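Local coordinates for protein mRNA export factor (Human herpesvirus 1, PDB 4YXP) that regulates viral gene expression, exporting intronless viral mRNAs from the nucleus and inhibiting host splicing, and dimerises through its folded C-terminal domain, at the interface of chains A and B. Numbering follows the deposited sequence. Chains: chain A/B, mRNA export factor.

The interface of chains A and B. Residues chain A 55, 58, 66, 71, 73, 85, 121, 125; chain B 268-270.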
loop_
_atom_site.group_PDB
_atom_site.type_symbol
_atom_site.label_atom_id
_atom_site.label_comp_id
_atom_site.label_asym_id
_atom_site.label_seq_id
_atom_site.Cartn_x
_atom_site.Cartn_y
_atom_site.Cartn_z
ATOM N N TRP A 55 7.327 28.444 -8.289
ATOM C CA TRP A 55 6.621 27.233 -7.890
ATOM C C TRP A 55 5.123 27.474 -7.719
ATOM O O TRP A 55 4.406 26.601 -7.231
ATOM C CB TRP A 55 7.201 26.691 -6.583
ATOM C CG TRP A 55 8.643 26.316 -6.669
ATOM C CD1 TRP A 55 9.715 27.096 -6.346
ATOM C CD2 TRP A 55 9.178 25.058 -7.100
ATOM N NE1 TRP A 55 10.883 26.404 -6.551
ATOM C CE2 TRP A 55 10.581 25.150 -7.014
ATOM C CE3 TRP A 55 8.606 23.864 -7.551
ATOM C CZ2 TRP A 55 11.420 24.094 -7.362
ATOM C CZ3 TRP A 55 9.441 22.816 -7.898
ATOM C CH2 TRP A 55 10.832 22.937 -7.800
ATOM N N VAL A 58 2.344 24.733 -8.218
ATOM C CA VAL A 58 2.239 23.611 -7.289
ATOM C C VAL A 58 2.067 24.090 -5.848
ATOM O O VAL A 58 1.917 23.282 -4.931
ATOM C CB VAL A 58 3.459 22.674 -7.408
ATOM C CG1 VAL A 58 3.528 22.070 -8.810
ATOM C CG2 VAL A 58 4.752 23.407 -7.070
ATOM N N PHE A 66 -2.345 16.293 -11.059
ATOM C CA PHE A 66 -0.898 16.433 -11.181
ATOM C C PHE A 66 -0.381 15.573 -12.323
ATOM O O PHE A 66 -0.554 14.355 -12.328
ATOM C CB PHE A 66 -0.197 16.047 -9.869
ATOM C CG PHE A 66 1.300 16.224 -9.898
ATOM C CD1 PHE A 66 1.882 17.398 -9.452
ATOM C CD2 PHE A 66 2.123 15.213 -10.361
ATOM C CE1 PHE A 66 3.256 17.559 -9.469
ATOM C CE2 PHE A 66 3.491 15.371 -10.387
ATOM C CZ PHE A 66 4.062 16.546 -9.941
ATOM N N ARG A 71 4.788 19.086 -14.583
ATOM C CA ARG A 71 5.507 19.613 -13.427
ATOM C C ARG A 71 6.959 19.124 -13.394
ATOM O O ARG A 71 7.615 19.160 -12.352
ATOM C CB ARG A 71 4.784 19.221 -12.135
ATOM C CG ARG A 71 3.272 19.474 -12.153
ATOM C CD ARG A 71 2.908 20.909 -12.513
ATOM N NE ARG A 71 1.765 21.402 -11.736
ATOM C CZ ARG A 71 0.539 20.880 -11.762
ATOM N NH1 ARG A 71 0.266 19.828 -12.525
ATOM N NH2 ARG A 71 -0.421 21.408 -11.013
ATOM N N VAL A 73 10.983 19.044 -13.906
ATOM C CA VAL A 73 12.112 19.968 -13.858
ATOM C C VAL A 73 13.395 19.191 -14.124
ATOM O O VAL A 73 13.489 18.008 -13.789
ATOM C CB VAL A 73 12.198 20.702 -12.500
ATOM C CG1 VAL A 73 10.927 21.494 -12.230
ATOM C CG2 VAL A 73 12.466 19.713 -11.367
ATOM N N LEU A 85 11.651 27.209 -2.933
ATOM C CA LEU A 85 10.593 26.358 -2.401
ATOM C C LEU A 85 10.890 26.011 -0.942
ATOM O O LEU A 85 9.998 26.006 -0.093
ATOM C CB LEU A 85 10.457 25.091 -3.242
ATOM C CG LEU A 85 9.362 24.109 -2.815
ATOM C CD1 LEU A 85 7.991 24.768 -2.879
ATOM C CD2 LEU A 85 9.392 22.858 -3.683
ATOM N N GLU A 121 11.527 12.032 -6.024
ATOM C CA GLU A 121 11.260 13.412 -5.620
ATOM C C GLU A 121 11.849 13.656 -4.234
ATOM O O GLU A 121 12.465 14.692 -3.980
ATOM C CB GLU A 121 9.752 13.701 -5.625
ATOM C CG GLU A 121 9.375 15.157 -5.372
ATOM C CD GLU A 121 7.875 15.358 -5.185
ATOM O OE1 GLU A 121 7.168 14.376 -4.860
ATOM O OE2 GLU A 121 7.400 16.502 -5.359
ATOM N N TRP A 125 15.214 15.891 -3.636
ATOM C CA TRP A 125 15.017 17.047 -2.770
ATOM C C TRP A 125 16.119 17.093 -1.714
ATOM O O TRP A 125 16.672 18.156 -1.430
ATOM C CB TRP A 125 13.631 16.994 -2.122
ATOM C CG TRP A 125 13.347 18.102 -1.145
ATOM C CD1 TRP A 125 13.276 17.996 0.213
ATOM C CD2 TRP A 125 13.081 19.477 -1.453
ATOM N NE1 TRP A 125 12.989 19.219 0.770
ATOM C CE2 TRP A 125 12.864 20.145 -0.233
ATOM C CE3 TRP A 125 13.011 20.209 -2.643
ATOM C CZ2 TRP A 125 12.582 21.508 -0.164
ATOM C CZ3 TRP A 125 12.732 21.568 -2.573
ATOM C CH2 TRP A 125 12.518 22.199 -1.343
ATOM N N TYR B 268 5.091 18.266 -5.888
ATOM C CA TYR B 268 5.779 19.515 -6.229
ATOM C C TYR B 268 6.631 19.448 -7.505
ATOM O O TYR B 268 6.671 20.422 -8.261
ATOM C CB TYR B 268 6.632 19.960 -5.036
ATOM C CG TYR B 268 5.770 20.158 -3.816
ATOM C CD1 TYR B 268 4.972 21.284 -3.688
ATOM C CD2 TYR B 268 5.708 19.193 -2.818
ATOM C CE1 TYR B 268 4.156 21.460 -2.592
ATOM C CE2 TYR B 268 4.893 19.361 -1.717
ATOM C CZ TYR B 268 4.116 20.494 -1.612
ATOM O OH TYR B 268 3.304 20.667 -0.517
ATOM N N PHE B 269 7.306 18.330 -7.761
ATOM C CA PHE B 269 8.044 18.203 -9.021
ATOM C C PHE B 269 8.333 16.760 -9.428
ATOM O O PHE B 269 8.203 15.830 -8.631
ATOM C CB PHE B 269 9.368 18.981 -8.950
ATOM C CG PHE B 269 10.307 18.504 -7.871
ATOM C CD1 PHE B 269 11.198 17.471 -8.115
ATOM C CD2 PHE B 269 10.308 19.102 -6.620
ATOM C CE1 PHE B 269 12.061 17.028 -7.128
ATOM C CE2 PHE B 269 11.169 18.664 -5.623
ATOM C CZ PHE B 269 12.048 17.626 -5.879
ATOM N N TYR B 270 8.704 16.603 -10.698
ATOM C CA TYR B 270 9.217 15.347 -11.237
ATOM C C TYR B 270 10.618 15.598 -11.777
ATOM O O TYR B 270 10.798 16.421 -12.673
ATOM C CB TYR B 270 8.300 14.811 -12.341
ATOM C CG TYR B 270 8.821 13.584 -13.071
ATOM C CD1 TYR B 270 9.098 12.405 -12.391
ATOM C CD2 TYR B 270 9.009 13.602 -14.448
ATOM C CE1 TYR B 270 9.563 11.283 -13.059
ATOM C CE2 TYR B 270 9.472 12.485 -15.124
ATOM C CZ TYR B 270 9.747 11.328 -14.424
ATOM O OH TYR B 270 10.206 10.214 -15.094
HETATM O O HOH W 1 7.159 21.532 -10.698
#
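A:Glu121 meets the backbone of B:Tyr268 and B:Phe269 with one carboxylate oxygen, a worked example of a chain tail held through its backbone by a side chain of the partner. Its OE2 accepts hydrogen bonds from the amide N of B:Tyr268 (3.0 Å, nearly along the C-O axis) and, from above the carboxylate plane, from that of B:Phe269. Two N-H groups thus grip one oxygen, which should favour the charged carboxylate. With CG anti to the backbone N (chi1 -173°) and the chain extended beyond, the acid reaches from its helix to the tail.

Backbone pairing continues the grip. B:Tyr270 N donates to A:Arg71 O at 3.2 Å, and A:Val73 N returns a straighter bond to B:Tyr270 O at 2.9 Å. A water joins A:Arg71 O to B:Tyr268 O.

Apolar contacts centre on the B:Phe269 ring; with CG between the backbone N and the carbonyl carbon (chi1 61°), it is directed at A:Glu121 and the two tryptophans. The methylene CG of A:Glu121 lies over one face of the B:Phe269 ring, toward the rim, 3.7 Å from its centroid. A:Trp125 CE3 comes to B:Phe269 CE2 at 3.8 Å. The A:Trp55 indole presents its edge to B:Phe269 CB, in plane, and A:Leu85 CB, from the same chain, lies over one indole face toward its rim. A:Val58 CG2 touches the B:Tyr268 ring at CD1, 4.0 Å away.

The tail of chain B, from the segment important for homodimerisation, threads between helix 112-131 and the 55-73 stretch of chain A; the two-fold twin completes the intertwined dimer.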